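Local coordinates for protein HP0958 (Helicobacter pylori, PDB 3NA7) that probably acts in flagellar biogenesis, as a chaperone in flagellar export and a post-transcriptional regulator, combining a coiled-coil hairpin with a zinc ribbon, at residues L58-T72 against S106-I120. Sequence-based numbering, arbitrary orientation.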
loop_
_atom_site.group_PDB
_atom_site.type_symbol
_atom_site.label_atom_id
_atom_site.label_comp_id
_atom_site.label_asym_id
_atom_site.label_seq_id
_atom_site.Cartn_x
_atom_site.Cartn_y
_atom_site.Cartn_z
ATOM N N LEU A 58 -29.446 -0.625 -2.229
ATOM C CA LEU A 58 -30.427 -1.656 -1.934
ATOM C C LEU A 58 -31.721 -1.085 -1.371
ATOM O O LEU A 58 -32.809 -1.584 -1.655
ATOM C CB LEU A 58 -29.855 -2.685 -0.983
ATOM C CG LEU A 58 -28.784 -3.632 -1.500
ATOM C CD1 LEU A 58 -28.160 -4.336 -0.301
ATOM C CD2 LEU A 58 -29.362 -4.663 -2.478
ATOM N N LYS A 59 -31.603 -0.044 -0.560
ATOM C CA LYS A 59 -32.764 0.573 0.047
ATOM C C LYS A 59 -33.607 1.281 -1.007
ATOM O O LYS A 59 -34.826 1.363 -0.859
ATOM C CB LYS A 59 -32.352 1.546 1.158
ATOM C CG LYS A 59 -31.998 0.847 2.472
ATOM C CD LYS A 59 -31.348 1.814 3.456
ATOM C CE LYS A 59 -30.818 1.068 4.667
ATOM N NZ LYS A 59 -30.567 2.032 5.750
ATOM N N LEU A 60 -32.940 1.791 -2.049
ATOM C CA LEU A 60 -33.609 2.344 -3.230
ATOM C C LEU A 60 -34.417 1.271 -3.971
ATOM O O LEU A 60 -35.545 1.522 -4.374
ATOM C CB LEU A 60 -32.597 3.028 -4.159
ATOM C CG LEU A 60 -33.028 3.711 -5.472
ATOM C CD1 LEU A 60 -34.208 4.685 -5.308
ATOM C CD2 LEU A 60 -31.831 4.423 -6.114
ATOM N N GLN A 61 -33.854 0.074 -4.112
ATOM C CA GLN A 61 -34.573 -1.055 -4.702
ATOM C C GLN A 61 -35.763 -1.474 -3.867
ATOM O O GLN A 61 -36.833 -1.717 -4.408
ATOM C CB GLN A 61 -33.662 -2.258 -4.875
ATOM C CG GLN A 61 -32.602 -2.095 -5.921
ATOM C CD GLN A 61 -31.946 -3.412 -6.245
ATOM O OE1 GLN A 61 -30.771 -3.633 -5.938
ATOM N NE2 GLN A 61 -32.709 -4.311 -6.864
ATOM N N VAL A 62 -35.576 -1.592 -2.553
ATOM C CA VAL A 62 -36.699 -1.838 -1.643
ATOM C C VAL A 62 -37.856 -0.857 -1.925
ATOM O O VAL A 62 -39.008 -1.256 -1.989
ATOM C CB VAL A 62 -36.279 -1.782 -0.147
ATOM C CG1 VAL A 62 -37.510 -1.742 0.787
ATOM C CG2 VAL A 62 -35.354 -2.986 0.208
ATOM N N SER A 63 -37.523 0.408 -2.135
ATOM C CA SER A 63 -38.509 1.459 -2.312
ATOM C C SER A 63 -39.201 1.369 -3.671
ATOM O O SER A 63 -40.408 1.616 -3.778
ATOM C CB SER A 63 -37.847 2.818 -2.140
ATOM O OG SER A 63 -38.824 3.833 -2.171
ATOM N N LYS A 64 -38.431 1.006 -4.696
ATOM C CA LYS A 64 -38.953 0.812 -6.050
ATOM C C LYS A 64 -39.903 -0.373 -6.100
ATOM O O LYS A 64 -41.016 -0.260 -6.621
ATOM C CB LYS A 64 -37.819 0.670 -7.069
ATOM C CG LYS A 64 -37.235 2.011 -7.501
ATOM C CD LYS A 64 -35.968 1.869 -8.354
ATOM C CE LYS A 64 -35.498 3.234 -8.856
ATOM N NZ LYS A 64 -34.089 3.242 -9.348
ATOM N N ASN A 65 -39.475 -1.490 -5.526
ATOM C CA ASN A 65 -40.333 -2.651 -5.351
ATOM C C ASN A 65 -41.599 -2.355 -4.542
ATOM O O ASN A 65 -42.640 -2.982 -4.766
ATOM C CB ASN A 65 -39.564 -3.798 -4.677
ATOM C CG ASN A 65 -38.659 -4.550 -5.642
ATOM O OD1 ASN A 65 -39.098 -5.474 -6.337
ATOM N ND2 ASN A 65 -37.392 -4.175 -5.676
ATOM N N GLU A 66 -41.504 -1.427 -3.593
ATOM C CA GLU A 66 -42.634 -1.096 -2.706
ATOM C C GLU A 66 -43.723 -0.311 -3.429
ATOM O O GLU A 66 -44.918 -0.440 -3.115
ATOM C CB GLU A 66 -42.160 -0.340 -1.447
ATOM C CG GLU A 66 -41.347 -1.238 -0.507
ATOM C CD GLU A 66 -41.364 -0.827 0.966
ATOM O OE1 GLU A 66 -40.989 0.333 1.281
ATOM O OE2 GLU A 66 -41.725 -1.695 1.810
ATOM N N GLN A 67 -43.290 0.503 -4.388
ATOM C CA GLN A 67 -44.183 1.284 -5.230
ATOM C C GLN A 67 -44.962 0.337 -6.149
ATOM O O GLN A 67 -46.191 0.428 -6.230
ATOM C CB GLN A 67 -43.388 2.327 -6.025
ATOM C CG GLN A 67 -44.205 3.144 -7.002
ATOM C CD GLN A 67 -45.339 3.902 -6.336
ATOM O OE1 GLN A 67 -45.146 4.565 -5.315
ATOM N NE2 GLN A 67 -46.531 3.807 -6.914
ATOM N N THR A 68 -44.264 -0.604 -6.790
ATOM C CA THR A 68 -44.922 -1.563 -7.692
ATOM C C THR A 68 -45.872 -2.490 -6.927
ATOM O O THR A 68 -46.951 -2.825 -7.415
ATOM C CB THR A 68 -43.912 -2.382 -8.514
ATOM O OG1 THR A 68 -43.253 -3.306 -7.653
ATOM C CG2 THR A 68 -42.865 -1.474 -9.163
ATOM N N LEU A 69 -45.482 -2.875 -5.717
ATOM C CA LEU A 69 -46.365 -3.619 -4.828
ATOM C C LEU A 69 -47.637 -2.823 -4.465
ATOM O O LEU A 69 -48.736 -3.391 -4.414
ATOM C CB LEU A 69 -45.609 -4.004 -3.564
ATOM C CG LEU A 69 -46.336 -4.708 -2.422
ATOM C CD1 LEU A 69 -46.906 -6.060 -2.860
ATOM C CD2 LEU A 69 -45.360 -4.890 -1.301
ATOM N N GLN A 70 -47.482 -1.521 -4.225
ATOM C CA GLN A 70 -48.618 -0.618 -4.034
ATOM C C GLN A 70 -49.521 -0.573 -5.274
ATOM O O GLN A 70 -50.737 -0.624 -5.154
ATOM C CB GLN A 70 -48.140 0.800 -3.644
ATOM C CG GLN A 70 -49.294 1.801 -3.324
ATOM C CD GLN A 70 -48.822 3.233 -3.012
ATOM O OE1 GLN A 70 -47.621 3.517 -2.946
ATOM N NE2 GLN A 70 -49.782 4.136 -2.819
ATOM N N ASP A 71 -48.910 -0.476 -6.455
ATOM C CA ASP A 71 -49.618 -0.509 -7.738
ATOM C C ASP A 71 -50.366 -1.832 -7.909
ATOM O O ASP A 71 -51.537 -1.860 -8.282
ATOM C CB ASP A 71 -48.630 -0.327 -8.896
ATOM C CG ASP A 71 -48.061 1.083 -8.977
ATOM O OD1 ASP A 71 -48.650 2.029 -8.401
ATOM O OD2 ASP A 71 -47.010 1.257 -9.630
ATOM N N THR A 72 -49.680 -2.929 -7.617
ATOM C CA THR A 72 -50.249 -4.264 -7.767
ATOM C C THR A 72 -51.466 -4.465 -6.872
ATOM O O THR A 72 -52.484 -4.974 -7.326
ATOM C CB THR A 72 -49.156 -5.337 -7.552
ATOM O OG1 THR A 72 -48.145 -5.112 -8.522
ATOM C CG2 THR A 72 -49.682 -6.742 -7.746
ATOM N N SER A 106 -47.821 -9.759 -6.695
ATOM C CA SER A 106 -47.679 -9.196 -5.360
ATOM C C SER A 106 -46.867 -10.136 -4.437
ATOM O O SER A 106 -46.054 -9.655 -3.633
ATOM C CB SER A 106 -49.045 -8.816 -4.782
ATOM O OG SER A 106 -49.026 -8.891 -3.376
ATOM N N ASN A 107 -47.025 -11.455 -4.579
ATOM C CA ASN A 107 -46.149 -12.396 -3.847
ATOM C C ASN A 107 -44.676 -12.313 -4.231
ATOM O O ASN A 107 -43.811 -12.447 -3.360
ATOM C CB ASN A 107 -46.590 -13.855 -3.978
ATOM C CG ASN A 107 -48.007 -14.095 -3.491
ATOM O OD1 ASN A 107 -48.567 -13.296 -2.748
ATOM N ND2 ASN A 107 -48.596 -15.221 -3.914
ATOM N N GLN A 108 -44.393 -12.113 -5.521
ATOM C CA GLN A 108 -43.017 -11.879 -6.005
ATOM C C GLN A 108 -42.395 -10.617 -5.400
ATOM O O GLN A 108 -41.256 -10.659 -4.940
ATOM C CB GLN A 108 -42.970 -11.778 -7.531
ATOM C CG GLN A 108 -43.139 -13.104 -8.249
ATOM C CD GLN A 108 -43.738 -12.959 -9.649
ATOM O OE1 GLN A 108 -43.826 -11.855 -10.197
ATOM N NE2 GLN A 108 -44.162 -14.076 -10.221
ATOM N N ALA A 109 -43.135 -9.506 -5.405
ATOM C CA ALA A 109 -42.634 -8.250 -4.843
ATOM C C ALA A 109 -42.350 -8.367 -3.354
ATOM O O ALA A 109 -41.337 -7.851 -2.882
ATOM C CB ALA A 109 -43.587 -7.102 -5.115
ATOM N N ASN A 110 -43.233 -9.044 -2.616
ATOM C CA ASN A 110 -43.020 -9.257 -1.193
ATOM C C ASN A 110 -41.790 -10.084 -0.917
ATOM O O ASN A 110 -41.007 -9.713 -0.043
ATOM C CB ASN A 110 -44.249 -9.847 -0.497
ATOM C CG ASN A 110 -45.252 -8.786 -0.131
ATOM O OD1 ASN A 110 -44.899 -7.790 0.494
ATOM N ND2 ASN A 110 -46.505 -8.973 -0.530
ATOM N N ARG A 111 -41.610 -11.183 -1.652
ATOM C CA ARG A 111 -40.375 -11.974 -1.561
ATOM C C ARG A 111 -39.104 -11.177 -1.911
ATOM O O ARG A 111 -38.092 -11.315 -1.227
ATOM C CB ARG A 111 -40.417 -13.259 -2.403
ATOM C CG ARG A 111 -41.621 -14.171 -2.168
ATOM C CD ARG A 111 -41.448 -15.588 -2.785
ATOM N NE ARG A 111 -41.576 -15.629 -4.246
ATOM C CZ ARG A 111 -42.719 -15.834 -4.913
ATOM N NH1 ARG A 111 -42.718 -15.857 -6.244
ATOM N NH2 ARG A 111 -43.866 -16.019 -4.265
ATOM N N GLU A 112 -39.141 -10.397 -2.988
ATOM C CA GLU A 112 -37.987 -9.612 -3.406
ATOM C C GLU A 112 -37.617 -8.565 -2.338
ATOM O O GLU A 112 -36.461 -8.426 -1.988
ATOM C CB GLU A 112 -38.218 -8.961 -4.798
ATOM C CG GLU A 112 -37.139 -7.936 -5.255
ATOM C CD GLU A 112 -35.798 -8.574 -5.583
ATOM O OE1 GLU A 112 -34.802 -7.853 -5.833
ATOM O OE2 GLU A 112 -35.725 -9.810 -5.598
ATOM N N ILE A 113 -38.608 -7.862 -1.814
ATOM C CA ILE A 113 -38.379 -6.914 -0.729
ATOM C C ILE A 113 -37.788 -7.586 0.511
ATOM O O ILE A 113 -36.818 -7.078 1.079
ATOM C CB ILE A 113 -39.661 -6.164 -0.356
ATOM C CG1 ILE A 113 -40.153 -5.367 -1.563
ATOM C CG2 ILE A 113 -39.428 -5.258 0.911
ATOM C CD1 ILE A 113 -41.597 -4.829 -1.410
ATOM N N GLU A 114 -38.354 -8.719 0.922
ATOM C CA GLU A 114 -37.806 -9.452 2.055
ATOM C C GLU A 114 -36.352 -9.877 1.801
ATOM O O GLU A 114 -35.519 -9.831 2.715
ATOM C CB GLU A 114 -38.670 -10.662 2.382
ATOM C CG GLU A 114 -38.306 -11.404 3.671
ATOM C CD GLU A 114 -39.276 -12.540 3.981
ATOM O OE1 GLU A 114 -40.504 -12.339 3.797
ATOM O OE2 GLU A 114 -38.812 -13.627 4.416
ATOM N N ASN A 115 -36.048 -10.283 0.566
ATOM C CA ASN A 115 -34.682 -10.667 0.194
ATOM C C ASN A 115 -33.690 -9.509 0.283
ATOM O O ASN A 115 -32.557 -9.687 0.757
ATOM C CB ASN A 115 -34.637 -11.281 -1.212
ATOM C CG ASN A 115 -34.984 -12.758 -1.218
ATOM O OD1 ASN A 115 -34.856 -13.444 -0.197
ATOM N ND2 ASN A 115 -35.421 -13.263 -2.382
ATOM N N LEU A 116 -34.116 -8.341 -0.202
ATOM C CA LEU A 116 -33.277 -7.158 -0.179
ATOM C C LEU A 116 -33.015 -6.743 1.272
ATOM O O LEU A 116 -31.875 -6.482 1.650
ATOM C CB LEU A 116 -33.919 -6.007 -0.971
ATOM C CG LEU A 116 -34.080 -6.160 -2.490
ATOM C CD1 LEU A 116 -35.184 -5.261 -3.057
ATOM C CD2 LEU A 116 -32.750 -5.961 -3.229
ATOM N N GLN A 117 -34.080 -6.687 2.075
ATOM C CA GLN A 117 -33.967 -6.380 3.489
ATOM C C GLN A 117 -33.012 -7.333 4.206
ATOM O O GLN A 117 -32.233 -6.886 5.045
ATOM C CB GLN A 117 -35.339 -6.317 4.159
ATOM C CG GLN A 117 -35.878 -4.905 4.103
ATOM C CD GLN A 117 -37.370 -4.801 4.242
ATOM O OE1 GLN A 117 -38.053 -5.783 4.526
ATOM N NE2 GLN A 117 -37.893 -3.585 4.059
ATOM N N ASN A 118 -33.047 -8.620 3.858
ATOM C CA ASN A 118 -32.077 -9.576 4.396
ATOM C C ASN A 118 -30.635 -9.248 4.028
ATOM O O ASN A 118 -29.752 -9.384 4.860
ATOM C CB ASN A 118 -32.405 -11.035 4.039
ATOM C CG ASN A 118 -33.571 -11.595 4.858
ATOM O OD1 ASN A 118 -33.956 -11.019 5.878
ATOM N ND2 ASN A 118 -34.139 -12.728 4.412
ATOM N N GLU A 119 -30.400 -8.814 2.790
ATOM C CA GLU A 119 -29.051 -8.469 2.338
ATOM C C GLU A 119 -28.584 -7.211 3.092
ATOM O O GLU A 119 -27.451 -7.156 3.552
ATOM C CB GLU A 119 -29.048 -8.241 0.824
ATOM C CG GLU A 119 -27.701 -8.326 0.134
ATOM C CD GLU A 119 -27.808 -8.293 -1.401
ATOM O OE1 GLU A 119 -26.787 -7.966 -2.056
ATOM O OE2 GLU A 119 -28.900 -8.593 -1.958
ATOM N N ILE A 120 -29.477 -6.232 3.231
ATOM C CA ILE A 120 -29.202 -5.014 3.969
ATOM C C ILE A 120 -28.734 -5.355 5.394
ATOM O O ILE A 120 -27.668 -4.897 5.830
ATOM C CB ILE A 120 -30.435 -4.106 4.013
ATOM C CG1 ILE A 120 -30.672 -3.447 2.660
ATOM C CG2 ILE A 120 -30.314 -3.007 5.118
ATOM C CD1 ILE A 120 -32.108 -2.911 2.495
#
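Leu-69 turns CG anti to its own nitrogen (chi1 176°), and its two methyls spread over the 106-120 segment among Ser-106, Ala-109, Asn-110 and Ile-113. CD2 lies 3.8 Å from Ile-113 CD1, while CB faces the small Ala-109, whose single methyl fits beneath the leucine. Ile-113 returns the knob: with CG1 beside its backbone nitrogen, its chain enters the hole formed by Val-62, Asn-65, Glu-66 and Leu-69, and CG1 comes within 3.5 Å of Asn-65 CB. Val-62, a compact branched knob, sits among Ile-113, Leu-116, Gln-117 and Ile-120, with its CG2 3.5 Å from Leu-116 CB. Leu-116 in turn sits among Leu-58, Gln-61, Val-62 and Asn-65, its CD2 meeting Leu-58 CD2 at 3.7 Å.

Asn-65 is a polar residue within this seam. Its ND2 donates to Gln-61 O in its own helix (2.8 Å, N-H...O 161°), approaching from above the carbonyl plane, and that oxygen also accepts from Asn-65 N. The amide is thereby held in place, with OD1 against Glu-112 CG and ND2 beside Leu-116 CD1. At the margins, Lys-59 and Glu-119 lend their methylene carbons to Ile-120 and Leu-58, a role suited to long chains with charged ends.

Such reciprocal knobs-into-holes packing, with segment axes approaching to 9.4 Å and running at 164°, defines an antiparallel coiled coil, here joining helices 24-85 and 91-171 of the hairpin. No hydrogen bond crosses between the segments, so their cohesion rests mainly on apolar burial and shape fit.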